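Local atomic coordinates of precorrin-6y methylase (PDB entry 3NJR), a protein that probably methylates and decarboxylates precorrin-6Y in cobalamin biosynthesis, with S-adenosyl-L-methionine as methyl donor, and is represented here by its C-terminal domain. Residues L51-G63 with L117-G130. Sequence-based numbering, arbitrary orientation.
With SAH (S-adenosyl-L-homocysteine), chain C.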
# COMPACT_ATOMS: atom_id res chain seq x y z
N LEU A 51 -17.72 -9.96 -11.13
CA LEU A 51 -18.55 -10.27 -12.29
C LEU A 51 -19.71 -11.16 -11.87
O LEU A 51 -20.84 -10.99 -12.35
CB LEU A 51 -17.72 -10.92 -13.42
CG LEU A 51 -16.83 -9.97 -14.24
CD1 LEU A 51 -15.83 -10.71 -15.08
CD2 LEU A 51 -17.68 -9.08 -15.13
N ALA A 52 -19.43 -12.11 -10.96
CA ALA A 52 -20.47 -12.93 -10.31
C ALA A 52 -21.34 -13.72 -11.29
O ALA A 52 -22.55 -13.56 -11.28
CB ALA A 52 -21.35 -12.07 -9.39
N PRO A 53 -20.73 -14.59 -12.12
CA PRO A 53 -21.48 -15.41 -13.11
C PRO A 53 -22.65 -16.19 -12.49
O PRO A 53 -22.50 -16.78 -11.41
CB PRO A 53 -20.44 -16.40 -13.62
CG PRO A 53 -19.12 -15.89 -13.20
CD PRO A 53 -19.28 -14.87 -12.14
N ARG A 54 -23.82 -16.16 -13.14
CA ARG A 54 -24.89 -17.13 -12.84
C ARG A 54 -24.95 -17.96 -14.10
O ARG A 54 -24.54 -17.51 -15.15
CB ARG A 54 -26.25 -16.45 -12.61
CG ARG A 54 -26.49 -15.88 -11.23
CD ARG A 54 -25.80 -14.54 -11.03
NE ARG A 54 -26.30 -13.87 -9.82
CZ ARG A 54 -25.70 -12.84 -9.22
NH1 ARG A 54 -24.57 -12.34 -9.70
NH2 ARG A 54 -26.24 -12.30 -8.13
N ARG A 55 -25.47 -19.17 -13.98
CA ARG A 55 -25.54 -20.14 -15.08
C ARG A 55 -26.11 -19.49 -16.35
O ARG A 55 -27.17 -18.86 -16.31
CB ARG A 55 -26.40 -21.34 -14.63
CG ARG A 55 -25.79 -22.74 -14.88
CD ARG A 55 -25.86 -23.62 -13.61
NE ARG A 55 -24.85 -24.69 -13.53
CZ ARG A 55 -23.65 -24.72 -14.14
NH1 ARG A 55 -23.23 -23.72 -14.90
NH2 ARG A 55 -22.86 -25.77 -13.96
N GLY A 56 -25.39 -19.63 -17.46
CA GLY A 56 -25.88 -19.21 -18.78
C GLY A 56 -25.84 -17.72 -19.12
O GLY A 56 -26.11 -17.34 -20.28
N GLU A 57 -25.51 -16.87 -18.14
CA GLU A 57 -25.40 -15.44 -18.38
C GLU A 57 -24.34 -15.15 -19.44
O GLU A 57 -23.39 -15.92 -19.61
CB GLU A 57 -25.03 -14.72 -17.10
CG GLU A 57 -26.16 -14.50 -16.13
CD GLU A 57 -25.78 -13.53 -15.04
OE1 GLU A 57 -24.58 -13.36 -14.77
OE2 GLU A 57 -26.69 -12.91 -14.44
N LEU A 58 -24.52 -14.04 -20.16
CA LEU A 58 -23.61 -13.66 -21.25
C LEU A 58 -22.65 -12.57 -20.79
O LEU A 58 -23.07 -11.62 -20.12
CB LEU A 58 -24.38 -13.22 -22.50
CG LEU A 58 -23.66 -12.68 -23.74
CD1 LEU A 58 -22.74 -13.68 -24.43
CD2 LEU A 58 -24.64 -12.17 -24.75
N LEU A 59 -21.37 -12.71 -21.18
CA LEU A 59 -20.34 -11.69 -20.93
C LEU A 59 -19.77 -11.02 -22.20
O LEU A 59 -19.36 -11.70 -23.16
CB LEU A 59 -19.18 -12.28 -20.09
CG LEU A 59 -17.98 -11.37 -19.77
CD1 LEU A 59 -18.26 -10.36 -18.66
CD2 LEU A 59 -16.71 -12.14 -19.47
N TRP A 60 -19.73 -9.70 -22.21
CA TRP A 60 -18.88 -8.99 -23.16
C TRP A 60 -17.55 -8.79 -22.46
O TRP A 60 -17.50 -8.17 -21.41
CB TRP A 60 -19.49 -7.61 -23.52
CG TRP A 60 -20.58 -7.68 -24.55
CD1 TRP A 60 -21.12 -8.81 -25.10
CD2 TRP A 60 -21.27 -6.58 -25.14
NE1 TRP A 60 -22.09 -8.48 -26.00
CE2 TRP A 60 -22.21 -7.11 -26.04
CE3 TRP A 60 -21.20 -5.18 -24.99
CZ2 TRP A 60 -23.08 -6.30 -26.80
CZ3 TRP A 60 -22.05 -4.38 -25.74
CH2 TRP A 60 -22.97 -4.94 -26.64
N ASP A 61 -16.49 -9.33 -23.03
CA ASP A 61 -15.14 -9.14 -22.48
C ASP A 61 -14.38 -8.24 -23.43
O ASP A 61 -13.88 -8.69 -24.46
CB ASP A 61 -14.43 -10.50 -22.28
CG ASP A 61 -12.94 -10.38 -21.86
OD1 ASP A 61 -12.40 -9.23 -21.73
OD2 ASP A 61 -12.30 -11.45 -21.65
N ILE A 62 -14.30 -6.96 -23.10
CA ILE A 62 -13.58 -6.02 -23.94
C ILE A 62 -12.10 -5.98 -23.57
O ILE A 62 -11.74 -5.80 -22.41
CB ILE A 62 -14.20 -4.62 -23.90
CG1 ILE A 62 -15.61 -4.66 -24.49
CG2 ILE A 62 -13.32 -3.62 -24.67
CD1 ILE A 62 -16.58 -3.73 -23.83
N GLY A 63 -11.24 -6.17 -24.56
CA GLY A 63 -9.80 -6.18 -24.32
C GLY A 63 -9.33 -7.57 -23.95
O GLY A 63 -8.49 -7.74 -23.05
N LEU A 117 -18.77 -4.26 -31.07
CA LEU A 117 -19.88 -4.51 -30.17
C LEU A 117 -21.22 -4.34 -30.84
O LEU A 117 -22.22 -4.83 -30.34
CB LEU A 117 -19.84 -3.52 -29.01
CG LEU A 117 -19.00 -3.79 -27.78
CD1 LEU A 117 -17.76 -4.60 -28.11
CD2 LEU A 117 -18.65 -2.49 -27.08
N ALA A 118 -21.23 -3.63 -31.96
CA ALA A 118 -22.47 -3.10 -32.56
C ALA A 118 -23.49 -4.14 -32.99
O ALA A 118 -24.69 -3.92 -32.83
CB ALA A 118 -22.16 -2.16 -33.73
N ASP A 119 -23.03 -5.26 -33.55
CA ASP A 119 -23.98 -6.32 -33.93
C ASP A 119 -24.08 -7.49 -32.93
O ASP A 119 -24.68 -8.52 -33.23
CB ASP A 119 -23.71 -6.85 -35.35
CG ASP A 119 -22.30 -7.44 -35.52
OD1 ASP A 119 -21.48 -7.34 -34.56
OD2 ASP A 119 -22.01 -7.98 -36.63
N LEU A 120 -23.50 -7.33 -31.75
CA LEU A 120 -23.51 -8.40 -30.78
C LEU A 120 -24.80 -8.34 -29.98
O LEU A 120 -25.38 -7.26 -29.81
CB LEU A 120 -22.31 -8.29 -29.86
CG LEU A 120 -20.95 -8.32 -30.56
CD1 LEU A 120 -19.82 -8.22 -29.55
CD2 LEU A 120 -20.82 -9.56 -31.41
N PRO A 121 -25.28 -9.50 -29.52
CA PRO A 121 -26.44 -9.49 -28.61
C PRO A 121 -26.05 -8.83 -27.29
O PRO A 121 -24.89 -8.94 -26.89
CB PRO A 121 -26.74 -10.98 -28.39
CG PRO A 121 -25.45 -11.70 -28.74
CD PRO A 121 -24.80 -10.87 -29.82
N LEU A 122 -26.99 -8.16 -26.64
CA LEU A 122 -26.71 -7.49 -25.37
C LEU A 122 -26.38 -8.46 -24.21
O LEU A 122 -27.04 -9.48 -24.03
CB LEU A 122 -27.85 -6.53 -24.99
CG LEU A 122 -28.08 -5.30 -25.89
CD1 LEU A 122 -29.29 -4.48 -25.42
CD2 LEU A 122 -26.84 -4.41 -26.04
N PRO A 123 -25.35 -8.14 -23.41
CA PRO A 123 -24.88 -9.10 -22.42
C PRO A 123 -25.63 -8.93 -21.12
O PRO A 123 -26.34 -7.94 -20.97
CB PRO A 123 -23.44 -8.67 -22.22
CG PRO A 123 -23.52 -7.15 -22.35
CD PRO A 123 -24.47 -6.95 -23.47
N GLU A 124 -25.45 -9.90 -20.21
CA GLU A 124 -25.92 -9.79 -18.83
C GLU A 124 -24.84 -9.10 -17.96
O GLU A 124 -25.16 -8.45 -16.96
CB GLU A 124 -26.28 -11.16 -18.28
CG GLU A 124 -27.71 -11.67 -18.59
CD GLU A 124 -27.87 -12.28 -19.98
OE1 GLU A 124 -26.97 -13.02 -20.46
OE2 GLU A 124 -28.92 -12.03 -20.63
N ALA A 125 -23.57 -9.24 -18.37
CA ALA A 125 -22.39 -8.58 -17.75
C ALA A 125 -21.34 -8.10 -18.79
O ALA A 125 -21.20 -8.71 -19.86
CB ALA A 125 -21.74 -9.53 -16.75
N VAL A 126 -20.60 -7.03 -18.46
CA VAL A 126 -19.48 -6.55 -19.31
C VAL A 126 -18.20 -6.37 -18.50
O VAL A 126 -18.23 -5.88 -17.36
CB VAL A 126 -19.72 -5.16 -19.91
CG1 VAL A 126 -18.69 -4.86 -21.01
CG2 VAL A 126 -21.13 -4.97 -20.39
N PHE A 127 -17.07 -6.74 -19.09
CA PHE A 127 -15.78 -6.54 -18.45
C PHE A 127 -14.91 -5.75 -19.37
O PHE A 127 -14.73 -6.11 -20.53
CB PHE A 127 -15.09 -7.88 -18.10
CG PHE A 127 -13.64 -7.72 -17.67
CD1 PHE A 127 -13.32 -7.17 -16.44
CD2 PHE A 127 -12.60 -8.10 -18.53
CE1 PHE A 127 -11.98 -7.01 -16.04
CE2 PHE A 127 -11.24 -7.94 -18.14
CZ PHE A 127 -10.94 -7.40 -16.89
N ILE A 128 -14.36 -4.67 -18.84
CA ILE A 128 -13.38 -3.87 -19.58
C ILE A 128 -12.02 -3.99 -18.92
O ILE A 128 -11.78 -3.42 -17.84
CB ILE A 128 -13.76 -2.38 -19.67
CG1 ILE A 128 -15.16 -2.19 -20.26
CG2 ILE A 128 -12.74 -1.63 -20.50
CD1 ILE A 128 -16.28 -2.04 -19.25
N GLY A 129 -11.16 -4.81 -19.54
CA GLY A 129 -9.71 -4.75 -19.33
C GLY A 129 -9.12 -4.03 -20.54
O GLY A 129 -7.98 -3.56 -20.50
N GLY A 130 -9.91 -3.93 -21.61
CA GLY A 130 -9.49 -3.30 -22.87
C GLY A 130 -9.44 -1.79 -22.79
O GLY A 130 -9.66 -1.21 -21.71
N SAH C . -8.02 -9.45 -19.61
CA SAH C . -6.80 -9.84 -20.39
CB SAH C . -5.65 -8.88 -20.05
CG SAH C . -5.14 -8.12 -21.27
SD SAH C . -5.59 -6.41 -21.18
C SAH C . -6.43 -11.28 -20.11
O SAH C . -5.77 -11.95 -20.90
OXT SAH C . -6.79 -11.85 -19.09
C5' SAH C . -4.86 -5.67 -22.62
C4' SAH C . -5.50 -6.11 -23.95
O4' SAH C . -6.60 -5.29 -24.36
C3' SAH C . -4.47 -6.05 -25.07
O3' SAH C . -4.30 -7.35 -25.63
C2' SAH C . -5.05 -5.12 -26.13
O2' SAH C . -4.83 -5.57 -27.47
C1' SAH C . -6.53 -5.09 -25.79
N9 SAH C . -7.17 -3.84 -26.30
C8 SAH C . -6.60 -2.61 -26.33
N7 SAH C . -7.44 -1.69 -26.88
C5 SAH C . -8.58 -2.33 -27.21
C6 SAH C . -9.88 -1.95 -27.81
N6 SAH C . -10.09 -0.67 -28.18
N1 SAH C . -10.83 -2.91 -27.99
C2 SAH C . -10.60 -4.19 -27.63
N3 SAH C . -9.44 -4.60 -27.07
C4 SAH C . -8.41 -3.74 -26.83
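Trp60 lays one ring face against Pro123: CD of Pro123 stands 3.6 Å from the centroid of the Trp60 six-membered ring and 17° off its normal, a CH-pi contact. Leu120 CD1 lies over the opposite face, toward the rim. With CG of Trp60 anti to its carbonyl carbon (chi1 -80°), the indole reaches the loop before strand 125-128, where NE1 donates a weak hydrogen bond to Pro121 O (3.0 Å). Beside it, Ile62 CD1 meets Val126 CG1 and Leu117 CD2. On the other sheet face, Leu59 CD1 touches Ala125 and Phe127, while Asp61 OD1 lies in plane at the Phe127 ring edge, 3.4 Å from CD2; Asp61 OD2 is hydrogen-bonded to Ser70 OG.

Strands 58-62 and 125-128 run parallel, their axes 15° apart. Phe127 N hydrogen-bonds to Trp60 O (2.8 Å), and Ile62 N to Phe127 O (2.7 Å). At the start, Glu124 OE1 accepts a hydrogen bond from Leu58 N (2.7 Å) through its anti lone pair; at the end, Ile62 O accepts from both Gly129 N and Gly130 N. There, Gly63, Phe127, Gly129 and Gly130 line the S-adenosyl-L-homocysteine pocket, at the carboxyl ends of the central strands, as in Rossmann-like class I methyltransferases with strand order 3-2-1-4-5-7-6.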